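Local atomic coordinates of endoglucanase A (PDB entry 1EDG), a protein that hydrolyses internal beta-1,4-glucosidic bonds of cellulose, as a family 5 endoglucanase with a TIM-barrel catalytic domain. Residues Cys257-Ala262 / Thr318-Tyr322; Ala273-Asn277 / Glu321-Tyr325; Met289-Tyr293 / Ala332-Leu336. One frame throughout, in Å; residues are numbered along the deposited sequence.

Contact 1. Residues Cys257-Ala262 / Thr318-Tyr322; sequences CPWNFA and TRVEY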
ATOM      1  N   CYS A 257       0.252  -2.899  13.089  1.00 14.64           N
ATOM      2  CA  CYS A 257       0.682  -2.775  14.489  1.00 18.27           C
ATOM      3  C   CYS A 257      -0.463  -2.737  15.509  1.00 17.31           C
ATOM      4  O   CYS A 257      -1.437  -2.011  15.317  1.00 16.82           O
ATOM      5  CB  CYS A 257       1.521  -1.505  14.646  1.00 18.77           C
ATOM      6  SG  CYS A 257       2.847  -1.332  13.428  1.00 25.19           S
ATOM      7  N   PRO A 258      -0.359  -3.516  16.604  1.00 16.60           N
ATOM      8  CA  PRO A 258       0.751  -4.423  16.926  1.00 16.36           C
ATOM      9  C   PRO A 258       0.603  -5.737  16.155  1.00 15.82           C
ATOM     10  O   PRO A 258      -0.502  -6.265  16.025  1.00 14.37           O
ATOM     11  CB  PRO A 258       0.597  -4.623  18.435  1.00 15.49           C
ATOM     12  CG  PRO A 258      -0.886  -4.600  18.616  1.00 16.08           C
ATOM     13  CD  PRO A 258      -1.318  -3.446  17.727  1.00 15.90           C
ATOM     14  N   TRP A 259       1.721  -6.270  15.671  1.00 17.37           N
ATOM     15  CA  TRP A 259       1.726  -7.504  14.883  1.00 17.90           C
ATOM     16  C   TRP A 259       1.123  -8.756  15.525  1.00 16.87           C
ATOM     17  O   TRP A 259       0.439  -9.523  14.845  1.00 18.07           O
ATOM     18  CB  TRP A 259       3.144  -7.814  14.384  1.00 18.48           C
ATOM     19  CG  TRP A 259       3.213  -9.037  13.499  1.00 19.91           C
ATOM     20  CD1 TRP A 259       3.763 -10.248  13.813  1.00 20.90           C
ATOM     21  CD2 TRP A 259       2.687  -9.166  12.173  1.00 20.45           C
ATOM     22  NE1 TRP A 259       3.610 -11.122  12.764  1.00 21.22           N
ATOM     23  CE2 TRP A 259       2.954 -10.485  11.744  1.00 21.35           C
ATOM     24  CE3 TRP A 259       2.014  -8.299  11.304  1.00 21.01           C
ATOM     25  CZ2 TRP A 259       2.571 -10.957  10.484  1.00 22.26           C
ATOM     26  CZ3 TRP A 259       1.629  -8.769  10.048  1.00 22.35           C
ATOM     27  CH2 TRP A 259       1.912 -10.087   9.652  1.00 21.82           C
ATOM     28  N   ASN A 260       1.378  -8.976  16.812  1.00 18.36           N
ATOM     29  CA  ASN A 260       0.857 -10.165  17.490  1.00 20.77           C
ATOM     30  C   ASN A 260      -0.664 -10.245  17.460  1.00 19.57           C
ATOM     31  O   ASN A 260      -1.233 -11.324  17.584  1.00 19.56           O
ATOM     32  CB  ASN A 260       1.371 -10.263  18.929  1.00 25.38           C
ATOM     33  CG  ASN A 260       0.752  -9.228  19.848  1.00 30.63           C
ATOM     34  OD1 ASN A 260       0.399  -8.124  19.420  1.00 33.47           O
ATOM     35  ND2 ASN A 260       0.620  -9.577  21.124  1.00 33.39           N
ATOM     36  N   PHE A 261      -1.312  -9.092  17.325  1.00 17.95           N
ATOM     37  CA  PHE A 261      -2.763  -9.032  17.246  1.00 16.15           C
ATOM     38  C   PHE A 261      -3.218  -8.943  15.787  1.00 15.65           C
ATOM     39  O   PHE A 261      -4.075  -9.704  15.338  1.00 15.83           O
ATOM     40  CB  PHE A 261      -3.291  -7.812  18.012  1.00 16.52           C
ATOM     41  CG  PHE A 261      -4.738  -7.514  17.742  1.00 17.77           C
ATOM     42  CD1 PHE A 261      -5.736  -8.295  18.315  1.00 18.61           C
ATOM     43  CD2 PHE A 261      -5.099  -6.503  16.855  1.00 18.67           C
ATOM     44  CE1 PHE A 261      -7.076  -8.083  18.002  1.00 20.95           C
ATOM     45  CE2 PHE A 261      -6.436  -6.282  16.535  1.00 20.28           C
ATOM     46  CZ  PHE A 261      -7.428  -7.076  17.110  1.00 21.37           C
ATOM     47  N   ALA A 262      -2.644  -7.993  15.060  1.00 14.28           N
ATOM     48  CA  ALA A 262      -3.007  -7.756  13.672  1.00 14.72           C
ATOM     49  C   ALA A 262      -2.655  -8.830  12.640  1.00 16.05           C
ATOM     50  O   ALA A 262      -3.428  -9.052  11.702  1.00 15.91           O
ATOM     51  CB  ALA A 262      -2.465  -6.407  13.223  1.00 13.40           C
ATOM     52  N   THR A 318     -13.761  -6.860  18.681  1.00 13.38           N
ATOM     53  CA  THR A 318     -12.409  -6.345  18.890  1.00 13.01           C
ATOM     54  C   THR A 318     -11.836  -5.761  17.598  1.00 11.68           C
ATOM     55  O   THR A 318     -11.192  -4.711  17.622  1.00 11.75           O
ATOM     56  CB  THR A 318     -11.479  -7.440  19.447  1.00 14.50           C
ATOM     57  OG1 THR A 318     -12.059  -7.985  20.644  1.00 17.50           O
ATOM     58  CG2 THR A 318     -10.109  -6.866  19.777  1.00 14.80           C
ATOM     59  N   ARG A 319     -12.102  -6.415  16.467  1.00 10.63           N
ATOM     60  CA  ARG A 319     -11.612  -5.915  15.186  1.00 11.25           C
ATOM     61  C   ARG A 319     -12.334  -4.636  14.749  1.00 11.65           C
ATOM     62  O   ARG A 319     -11.721  -3.752  14.146  1.00 10.68           O
ATOM     63  CB  ARG A 319     -11.672  -6.992  14.094  1.00 11.38           C
ATOM     64  CG  ARG A 319     -10.665  -8.133  14.304  1.00 12.13           C
ATOM     65  CD  ARG A 319     -10.359  -8.901  13.007  1.00 13.58           C
ATOM     66  NE  ARG A 319     -11.537  -9.551  12.427  1.00 12.85           N
ATOM     67  CZ  ARG A 319     -11.708  -9.777  11.128  1.00 13.05           C
ATOM     68  NH1 ARG A 319     -10.781  -9.411  10.256  1.00 13.51           N
ATOM     69  NH2 ARG A 319     -12.817 -10.358  10.694  1.00 12.14           N
ATOM     70  N   VAL A 320     -13.621  -4.520  15.070  1.00 10.98           N
ATOM     71  CA  VAL A 320     -14.369  -3.310  14.721  1.00 11.26           C
ATOM     72  C   VAL A 320     -13.780  -2.135  15.516  1.00  9.64           C
ATOM     73  O   VAL A 320     -13.511  -1.061  14.962  1.00 11.03           O
ATOM     74  CB  VAL A 320     -15.880  -3.443  15.055  1.00 11.11           C
ATOM     75  CG1 VAL A 320     -16.587  -2.100  14.847  1.00 11.24           C
ATOM     76  CG2 VAL A 320     -16.521  -4.508  14.167  1.00 11.05           C
ATOM     77  N   GLU A 321     -13.545  -2.362  16.805  1.00 10.11           N
ATOM     78  CA  GLU A 321     -12.980  -1.337  17.682  1.00 11.19           C
ATOM     79  C   GLU A 321     -11.562  -0.937  17.258  1.00 11.96           C
ATOM     80  O   GLU A 321     -11.252   0.257  17.148  1.00 11.13           O
ATOM     81  CB  GLU A 321     -13.012  -1.814  19.136  1.00 12.23           C
ATOM     82  CG  GLU A 321     -14.432  -1.913  19.696  1.00 14.25           C
ATOM     83  CD  GLU A 321     -14.509  -2.648  21.020  1.00 17.88           C
ATOM     84  OE1 GLU A 321     -13.675  -3.543  21.267  1.00 18.26           O
ATOM     85  OE2 GLU A 321     -15.422  -2.342  21.814  1.00 19.36           O
ATOM     86  N   TYR A 322     -10.726  -1.934  16.971  1.00 11.97           N
ATOM     87  CA  TYR A 322      -9.350  -1.693  16.539  1.00  9.96           C
ATOM     88  C   TYR A 322      -9.285  -0.907  15.227  1.00  9.21           C
ATOM     89  O   TYR A 322      -8.598   0.116  15.151  1.00  9.68           O
ATOM     90  CB  TYR A 322      -8.582  -3.022  16.417  1.00  9.97           C
ATOM     91  CG  TYR A 322      -7.234  -2.919  15.717  1.00 11.60           C
ATOM     92  CD1 TYR A 322      -6.096  -2.473  16.398  1.00 11.59           C
ATOM     93  CD2 TYR A 322      -7.100  -3.274  14.373  1.00 11.57           C
ATOM     94  CE1 TYR A 322      -4.856  -2.387  15.749  1.00 12.08           C
ATOM     95  CE2 TYR A 322      -5.875  -3.192  13.719  1.00 11.66           C
ATOM     96  CZ  TYR A 322      -4.760  -2.751  14.406  1.00 11.99           C
ATOM     97  OH  TYR A 322      -3.557  -2.682  13.738  1.00 12.76           O
TER
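Residues 257-262 face helix 316-332, with the rings of Phe261 and Tyr322 meeting between them. The CA atoms of Ala262 and Arg319, the nearest across the segments, are 8.9 Å apart, so the contact is made by side chains and one backbone carbonyl, Cys257 O. Residues 257-262 run from a loop into the short helix 259-262. Pro258, which follows a cis peptide bond, is its N-cap, and Pro258 O accepts from both Phe261 N and Ala262 N. Residues 318-322 belong to helix 316-332.

Tyr322 spans the distance between the backbones. Its CG is anti to the backbone N (chi1 169°), which sends the ring out toward the loop. There Tyr322 OH donates to Cys257 O at 2.7 Å. The carbonyl oxygen lies at the edge of the phenol, near the ring plane. The hydroxyl, in turn, sits above the carbonyl plane of Cys257.

Phe261 meets the same ring from one face. Phe261 CE2 lies 3.6 Å from Tyr322 CG, offset toward the rim. This is a T-shaped pair in which Phe261 supplies the edge. The ring centroids are 5.0 Å apart and the planes are at 65°. Phe261 CE1 also packs 3.7 Å from Thr318 CG2. Pro258 CD and Ala262 CB touch the phenol obliquely.

Arg319 adds light packing against Phe261, while its NH1 is bonded to Ala310 O. Val285 of helix 279-297 also touches Tyr322. The contact joins the loop after barrel strand 249-254 to the helix after strand 303-308, two successive beta-alpha units of the TIM barrel.

Contact 2. Residues Ala273-Asn277 / Glu321-Tyr325; sequences AWNIN and EYMSY
This is an aromatic packing contact, with one water bridge, on the outer layer of the barrel. Trp274 and Ile276, in the loop between helices 259-262 and 279-297, lie against helix 316-332. CA atoms of Ile276 and Glu321 come within 6.8 Å.

Trp274 carries the contact. Tyr322 points its edge at one face of the indole, with Tyr322 CD1 over the centre and 4.0 Å from Trp274 CD2. The planes stand at 80°, a T-shaped pair. The far rim of the indole meets the next aromatic residue, where Trp274 CH2 is 3.7 Å from Tyr325 CD2. Those two rings are oblique, at 54°. A chi1 of -165° turns Ile276 CG1 away from the backbone N and toward Tyr325, where it lies 4.0 Å from Tyr325 CD1.

The polar link is a water. It donates to Trp274 O and Glu321 OE1 and accepts from Ile276 N, each at 2.8 Å. Glu321 OE2 pairs with Lys317, and Trp274 NE1 donates to Asp281 O. Within the loop, Asn277 N donates to Asn275 OD1, forming an Asx turn. The Trp274, Tyr322 and Tyr325 side chains form an aromatic cluster between a TIM-barrel loop and an outer helix.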
ATOM      1  N   ALA A 273      -6.867 -10.474  21.375  1.00 18.20           N
ATOM      2  CA  ALA A 273      -7.367  -9.404  22.221  1.00 18.00           C
ATOM      3  C   ALA A 273      -6.603  -8.095  22.093  1.00 17.63           C
ATOM      4  O   ALA A 273      -5.376  -8.079  21.980  1.00 18.63           O
ATOM      5  CB  ALA A 273      -7.379  -9.856  23.665  1.00 19.48           C
ATOM      6  N   TRP A 274      -7.353  -6.999  22.108  1.00 16.04           N
ATOM      7  CA  TRP A 274      -6.814  -5.645  22.034  1.00 15.35           C
ATOM      8  C   TRP A 274      -7.885  -4.809  22.719  1.00 16.22           C
ATOM      9  O   TRP A 274      -9.050  -4.838  22.321  1.00 16.28           O
ATOM     10  CB  TRP A 274      -6.615  -5.182  20.584  1.00 14.58           C
ATOM     11  CG  TRP A 274      -6.045  -3.783  20.480  1.00 15.27           C
ATOM     12  CD1 TRP A 274      -4.723  -3.422  20.557  1.00 14.24           C
ATOM     13  CD2 TRP A 274      -6.783  -2.562  20.313  1.00 14.25           C
ATOM     14  NE1 TRP A 274      -4.601  -2.055  20.451  1.00 13.71           N
ATOM     15  CE2 TRP A 274      -5.846  -1.503  20.303  1.00 14.64           C
ATOM     16  CE3 TRP A 274      -8.146  -2.261  20.175  1.00 13.71           C
ATOM     17  CZ2 TRP A 274      -6.231  -0.159  20.160  1.00 14.19           C
ATOM     18  CZ3 TRP A 274      -8.528  -0.926  20.033  1.00 13.04           C
ATOM     19  CH2 TRP A 274      -7.572   0.106  20.027  1.00 14.14           C
ATOM     20  N   ASN A 275      -7.479  -4.088  23.755  1.00 16.51           N
ATOM     21  CA  ASN A 275      -8.385  -3.271  24.554  1.00 18.93           C
ATOM     22  C   ASN A 275      -8.293  -1.777  24.240  1.00 17.40           C
ATOM     23  O   ASN A 275      -7.321  -1.108  24.606  1.00 15.09           O
ATOM     24  CB  ASN A 275      -8.104  -3.521  26.045  1.00 19.36           C
ATOM     25  CG  ASN A 275      -9.130  -2.870  26.961  1.00 20.60           C
ATOM     26  OD1 ASN A 275     -10.056  -2.185  26.518  1.00 19.01           O
ATOM     27  ND2 ASN A 275      -8.962  -3.081  28.259  1.00 22.21           N
ATOM     28  N   ILE A 276      -9.350  -1.256  23.621  1.00 17.98           N
ATOM     29  CA  ILE A 276      -9.429   0.155  23.247  1.00 17.91           C
ATOM     30  C   ILE A 276      -9.363   1.081  24.468  1.00 19.18           C
ATOM     31  O   ILE A 276      -9.007   2.253  24.351  1.00 18.06           O
ATOM     32  CB  ILE A 276     -10.729   0.440  22.420  1.00 17.31           C
ATOM     33  CG1 ILE A 276     -10.639   1.803  21.726  1.00 16.03           C
ATOM     34  CG2 ILE A 276     -11.971   0.357  23.313  1.00 15.52           C
ATOM     35  CD1 ILE A 276     -11.790   2.092  20.784  1.00 16.95           C
ATOM     36  N   ASN A 277      -9.680   0.543  25.641  1.00 20.94           N
ATOM     37  CA  ASN A 277      -9.673   1.321  26.880  1.00 24.21           C
ATOM     38  C   ASN A 277      -8.339   1.282  27.610  1.00 23.75           C
ATOM     39  O   ASN A 277      -8.141   2.011  28.578  1.00 26.81           O
ATOM     40  CB  ASN A 277     -10.771   0.823  27.829  1.00 24.15           C
ATOM     41  CG  ASN A 277     -12.146   0.867  27.201  1.00 25.38           C
ATOM     42  OD1 ASN A 277     -12.652   1.936  26.857  1.00 26.33           O
ATOM     43  ND2 ASN A 277     -12.753  -0.299  27.034  1.00 26.30           N
ATOM     44  N   GLU A 321     -13.545  -2.362  16.805  1.00 10.11           N
ATOM     45  CA  GLU A 321     -12.980  -1.337  17.682  1.00 11.19           C
ATOM     46  C   GLU A 321     -11.562  -0.937  17.258  1.00 11.96           C
ATOM     47  O   GLU A 321     -11.252   0.257  17.148  1.00 11.13           O
ATOM     48  CB  GLU A 321     -13.012  -1.814  19.136  1.00 12.23           C
ATOM     49  CG  GLU A 321     -14.432  -1.913  19.696  1.00 14.25           C
ATOM     50  CD  GLU A 321     -14.509  -2.648  21.020  1.00 17.88           C
ATOM     51  OE1 GLU A 321     -13.675  -3.543  21.267  1.00 18.26           O
ATOM     52  OE2 GLU A 321     -15.422  -2.342  21.814  1.00 19.36           O
ATOM     53  N   TYR A 322     -10.726  -1.934  16.971  1.00 11.97           N
ATOM     54  CA  TYR A 322      -9.350  -1.693  16.539  1.00  9.96           C
ATOM     55  C   TYR A 322      -9.285  -0.907  15.227  1.00  9.21           C
ATOM     56  O   TYR A 322      -8.598   0.116  15.151  1.00  9.68           O
ATOM     57  CB  TYR A 322      -8.582  -3.022  16.417  1.00  9.97           C
ATOM     58  CG  TYR A 322      -7.234  -2.919  15.717  1.00 11.60           C
ATOM     59  CD1 TYR A 322      -6.096  -2.473  16.398  1.00 11.59           C
ATOM     60  CD2 TYR A 322      -7.100  -3.274  14.373  1.00 11.57           C
ATOM     61  CE1 TYR A 322      -4.856  -2.387  15.749  1.00 12.08           C
ATOM     62  CE2 TYR A 322      -5.875  -3.192  13.719  1.00 11.66           C
ATOM     63  CZ  TYR A 322      -4.760  -2.751  14.406  1.00 11.99           C
ATOM     64  OH  TYR A 322      -3.557  -2.682  13.738  1.00 12.76           O
ATOM     65  N   MET A 323      -9.998  -1.355  14.197  1.00  8.63           N
ATOM     66  CA  MET A 323      -9.957  -0.647  12.916  1.00 10.00           C
ATOM     67  C   MET A 323     -10.525   0.772  12.995  1.00 11.21           C
ATOM     68  O   MET A 323     -10.001   1.692  12.355  1.00 10.92           O
ATOM     69  CB  MET A 323     -10.640  -1.446  11.801  1.00 10.65           C
ATOM     70  CG  MET A 323      -9.879  -2.712  11.371  1.00 12.16           C
ATOM     71  SD  MET A 323      -8.102  -2.431  11.000  1.00 14.40           S
ATOM     72  CE  MET A 323      -8.187  -1.298   9.605  1.00 13.74           C
ATOM     73  N   SER A 324     -11.589   0.951  13.780  1.00  9.73           N
ATOM     74  CA  SER A 324     -12.205   2.278  13.949  1.00 10.34           C
ATOM     75  C   SER A 324     -11.221   3.259  14.592  1.00  8.74           C
ATOM     76  O   SER A 324     -11.048   4.386  14.113  1.00  9.35           O
ATOM     77  CB  SER A 324     -13.484   2.192  14.804  1.00  9.62           C
ATOM     78  OG  SER A 324     -14.516   1.509  14.112  1.00 11.25           O
ATOM     79  N   TYR A 325     -10.581   2.808  15.668  1.00  7.31           N
ATOM     80  CA  TYR A 325      -9.600   3.606  16.401  1.00  9.11           C
ATOM     81  C   TYR A 325      -8.384   3.922  15.514  1.00  9.44           C
ATOM     82  O   TYR A 325      -7.899   5.057  15.484  1.00  9.07           O
ATOM     83  CB  TYR A 325      -9.165   2.837  17.649  1.00 10.26           C
ATOM     84  CG  TYR A 325      -8.182   3.565  18.544  1.00 12.67           C
ATOM     85  CD1 TYR A 325      -8.626   4.455  19.521  1.00 11.54           C
ATOM     86  CD2 TYR A 325      -6.810   3.324  18.444  1.00 13.08           C
ATOM     87  CE1 TYR A 325      -7.731   5.081  20.382  1.00 13.80           C
ATOM     88  CE2 TYR A 325      -5.904   3.944  19.300  1.00 13.50           C
ATOM     89  CZ  TYR A 325      -6.370   4.821  20.266  1.00 14.32           C
ATOM     90  OH  TYR A 325      -5.471   5.419  21.118  1.00 15.30           O
TER
HETATM   91  O   HOH W   1     -11.214  -3.094  22.516  1.00 19.43           O

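Contact 3. Residues Met289-Tyr293 / Ala332-Leu336; sequences MDNIY and ARGIL
Arg333 and Asp290 form a salt bridge between neighbouring outer elements of the TIM barrel. Asp290 is on helix 279-297. Arg333 lies in the Schellman motif that ends helix 316-332. Its C-prime residue is Gly334, with positive phi. The motif satisfies two backbone donors: Ile335 N bonds to Ala330 O, and Gly334 N to Lys331 O.

Arg333 grips the carboxylate side-on, with both donors on one oxygen. Arg333 NH2 is 2.9 Å from Asp290 OD1 and meets it on the syn side, 33° out of the carboxylate plane. Arg333 NE is 3.0 Å from Asp290 OD1 and comes from above that plane, on the same face. The oxygen lies in the guanidinium plane. The two planes are 39° apart. Arg333 NH1 donates to Gln329 O, so the guanidinium is held on two sides. This probably fixes its rotation.

The Arg333 side chain is stretched out as far as NE (chi3 178°) and runs past helix 279-297. Arg333 CD is 3.7 Å from Met289 CB. The Tyr293 side chain lies nearly perpendicular to that of Arg333, with Tyr293 CD1 3.9 Å from Arg333 CB. Tyr293 OH is bonded to Asn16 O. Arg333 O is bonded to Thr297 OG1. Deeper toward strand 303-308, Ile292 CG2 meets Ile335 CD1 at 3.7 Å.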
ATOM      1  N   MET A 289       2.314   6.595  14.555  1.00 10.44           N
ATOM      2  CA  MET A 289       1.555   7.685  13.954  1.00 10.11           C
ATOM      3  C   MET A 289       2.090   9.028  14.433  1.00  9.38           C
ATOM      4  O   MET A 289       2.141   9.985  13.662  1.00 11.08           O
ATOM      5  CB  MET A 289       0.066   7.555  14.270  1.00 11.15           C
ATOM      6  CG  MET A 289      -0.549   6.323  13.657  1.00 12.60           C
ATOM      7  SD  MET A 289      -2.329   6.351  13.712  1.00 13.00           S
ATOM      8  CE  MET A 289      -2.728   4.713  12.976  1.00 12.84           C
ATOM      9  N   ASP A 290       2.491   9.098  15.701  1.00 10.56           N
ATOM     10  CA  ASP A 290       3.047  10.330  16.253  1.00 11.71           C
ATOM     11  C   ASP A 290       4.387  10.627  15.586  1.00 11.20           C
ATOM     12  O   ASP A 290       4.687  11.779  15.268  1.00 11.95           O
ATOM     13  CB  ASP A 290       3.206  10.236  17.771  1.00 12.25           C
ATOM     14  CG  ASP A 290       1.889  10.417  18.511  1.00 15.94           C
ATOM     15  OD1 ASP A 290       0.980  11.085  17.977  1.00 15.76           O
ATOM     16  OD2 ASP A 290       1.765   9.890  19.633  1.00 19.09           O
ATOM     17  N   ASN A 291       5.179   9.585  15.348  1.00 11.69           N
ATOM     18  CA  ASN A 291       6.468   9.752  14.672  1.00 13.44           C
ATOM     19  C   ASN A 291       6.231  10.324  13.278  1.00 12.47           C
ATOM     20  O   ASN A 291       6.922  11.251  12.846  1.00 11.01           O
ATOM     21  CB  ASN A 291       7.197   8.409  14.547  1.00 14.59           C
ATOM     22  CG  ASN A 291       7.747   7.920  15.866  1.00 17.14           C
ATOM     23  OD1 ASN A 291       7.745   8.656  16.857  1.00 17.98           O
ATOM     24  ND2 ASN A 291       8.215   6.679  15.892  1.00 18.51           N
ATOM     25  N   ILE A 292       5.242   9.769  12.586  1.00 11.13           N
ATOM     26  CA  ILE A 292       4.896  10.215  11.245  1.00 11.20           C
ATOM     27  C   ILE A 292       4.386  11.657  11.252  1.00 10.43           C
ATOM     28  O   ILE A 292       4.764  12.463  10.388  1.00  9.48           O
ATOM     29  CB  ILE A 292       3.846   9.273  10.605  1.00 12.53           C
ATOM     30  CG1 ILE A 292       4.480   7.906  10.328  1.00 14.50           C
ATOM     31  CG2 ILE A 292       3.296   9.880   9.318  1.00 12.75           C
ATOM     32  CD1 ILE A 292       3.484   6.848   9.904  1.00 18.18           C
ATOM     33  N   TYR A 293       3.549  11.986  12.230  1.00  9.89           N
ATOM     34  CA  TYR A 293       3.008  13.337  12.340  1.00 10.12           C
ATOM     35  C   TYR A 293       4.122  14.361  12.552  1.00 10.30           C
ATOM     36  O   TYR A 293       4.209  15.361  11.839  1.00 10.54           O
ATOM     37  CB  TYR A 293       2.018  13.429  13.506  1.00 10.33           C
ATOM     38  CG  TYR A 293       1.480  14.824  13.729  1.00 11.50           C
ATOM     39  CD1 TYR A 293       0.598  15.396  12.815  1.00 11.93           C
ATOM     40  CD2 TYR A 293       1.860  15.578  14.842  1.00 11.00           C
ATOM     41  CE1 TYR A 293       0.103  16.684  12.993  1.00 13.16           C
ATOM     42  CE2 TYR A 293       1.371  16.870  15.032  1.00 11.11           C
ATOM     43  CZ  TYR A 293       0.493  17.417  14.101  1.00 12.95           C
ATOM     44  OH  TYR A 293       0.011  18.699  14.251  1.00 14.87           O
ATOM     45  N   ALA A 332      -6.819  12.079  12.311  1.00  7.77           N
ATOM     46  CA  ALA A 332      -6.484  13.219  13.170  1.00  9.57           C
ATOM     47  C   ALA A 332      -5.096  13.777  12.849  1.00 11.11           C
ATOM     48  O   ALA A 332      -4.800  14.928  13.162  1.00 12.16           O
ATOM     49  CB  ALA A 332      -6.560  12.811  14.646  1.00  8.65           C
ATOM     50  N   ARG A 333      -4.247  12.957  12.233  1.00  9.28           N
ATOM     51  CA  ARG A 333      -2.893  13.371  11.873  1.00  9.41           C
ATOM     52  C   ARG A 333      -2.719  13.550  10.358  1.00  8.11           C
ATOM     53  O   ARG A 333      -1.591  13.620   9.856  1.00  8.16           O
ATOM     54  CB  ARG A 333      -1.875  12.365  12.423  1.00  9.06           C
ATOM     55  CG  ARG A 333      -1.847  12.286  13.952  1.00  9.13           C
ATOM     56  CD  ARG A 333      -1.216  10.979  14.399  1.00  9.88           C
ATOM     57  NE  ARG A 333      -1.100  10.839  15.851  1.00 11.18           N
ATOM     58  CZ  ARG A 333      -2.099  10.509  16.666  1.00 12.60           C
ATOM     59  NH1 ARG A 333      -3.314  10.282  16.180  1.00 14.02           N
ATOM     60  NH2 ARG A 333      -1.882  10.392  17.973  1.00 13.90           N
ATOM     61  N   GLY A 334      -3.844  13.629   9.646  1.00  7.20           N
ATOM     62  CA  GLY A 334      -3.845  13.832   8.204  1.00  6.85           C
ATOM     63  C   GLY A 334      -3.347  12.672   7.357  1.00  8.31           C
ATOM     64  O   GLY A 334      -3.033  12.864   6.181  1.00 10.08           O
ATOM     65  N   ILE A 335      -3.347  11.467   7.921  1.00  7.91           N
ATOM     66  CA  ILE A 335      -2.854  10.277   7.224  1.00  9.23           C
ATOM     67  C   ILE A 335      -3.962   9.398   6.628  1.00  8.30           C
ATOM     68  O   ILE A 335      -4.942   9.080   7.310  1.00  9.05           O
ATOM     69  CB  ILE A 335      -2.030   9.398   8.197  1.00  9.07           C
ATOM     70  CG1 ILE A 335      -0.927  10.220   8.882  1.00  9.02           C
ATOM     71  CG2 ILE A 335      -1.442   8.198   7.466  1.00  8.73           C
ATOM     72  CD1 ILE A 335      -0.324   9.541  10.107  1.00  9.34           C
ATOM     73  N   LEU A 336      -3.780   8.984   5.376  1.00  8.26           N
ATOM     74  CA  LEU A 336      -4.735   8.104   4.691  1.00  7.85           C
ATOM     75  C   LEU A 336      -4.443   6.647   5.051  1.00  8.34           C
ATOM     76  O   LEU A 336      -3.285   6.290   5.263  1.00  7.74           O
ATOM     77  CB  LEU A 336      -4.607   8.241   3.166  1.00  8.01           C
ATOM     78  CG  LEU A 336      -5.522   7.315   2.348  1.00  8.82           C
ATOM     79  CD1 LEU A 336      -6.925   7.862   2.407  1.00 11.08           C
ATOM     80  CD2 LEU A 336      -5.063   7.208   0.913  1.00  9.11           C
TER

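Contacts 1 and 2 adjoin, with centres 7 Å apart. They share Glu321 and Tyr322 on helix 316-332, and Phe261 also meets Trp274, so their aromatic groups are continuous. Contact 3 lies about 18 Å from each, between centres, and touches neither. It joins helix 279-297 to the turn after helix 316-332. Along the chain, 257-262, 273-277 and 289-293 come first. All three follow strand 249-254, in its loops and helices. Then 318-322, 321-325 and 332-336 follow in the same order, on helix 316-332 and the turn that leads into strand 336-339. Together the contacts bind neighbouring units of the family 5 barrel at two places, contacts 1 and 2 forming one and contact 3 the other.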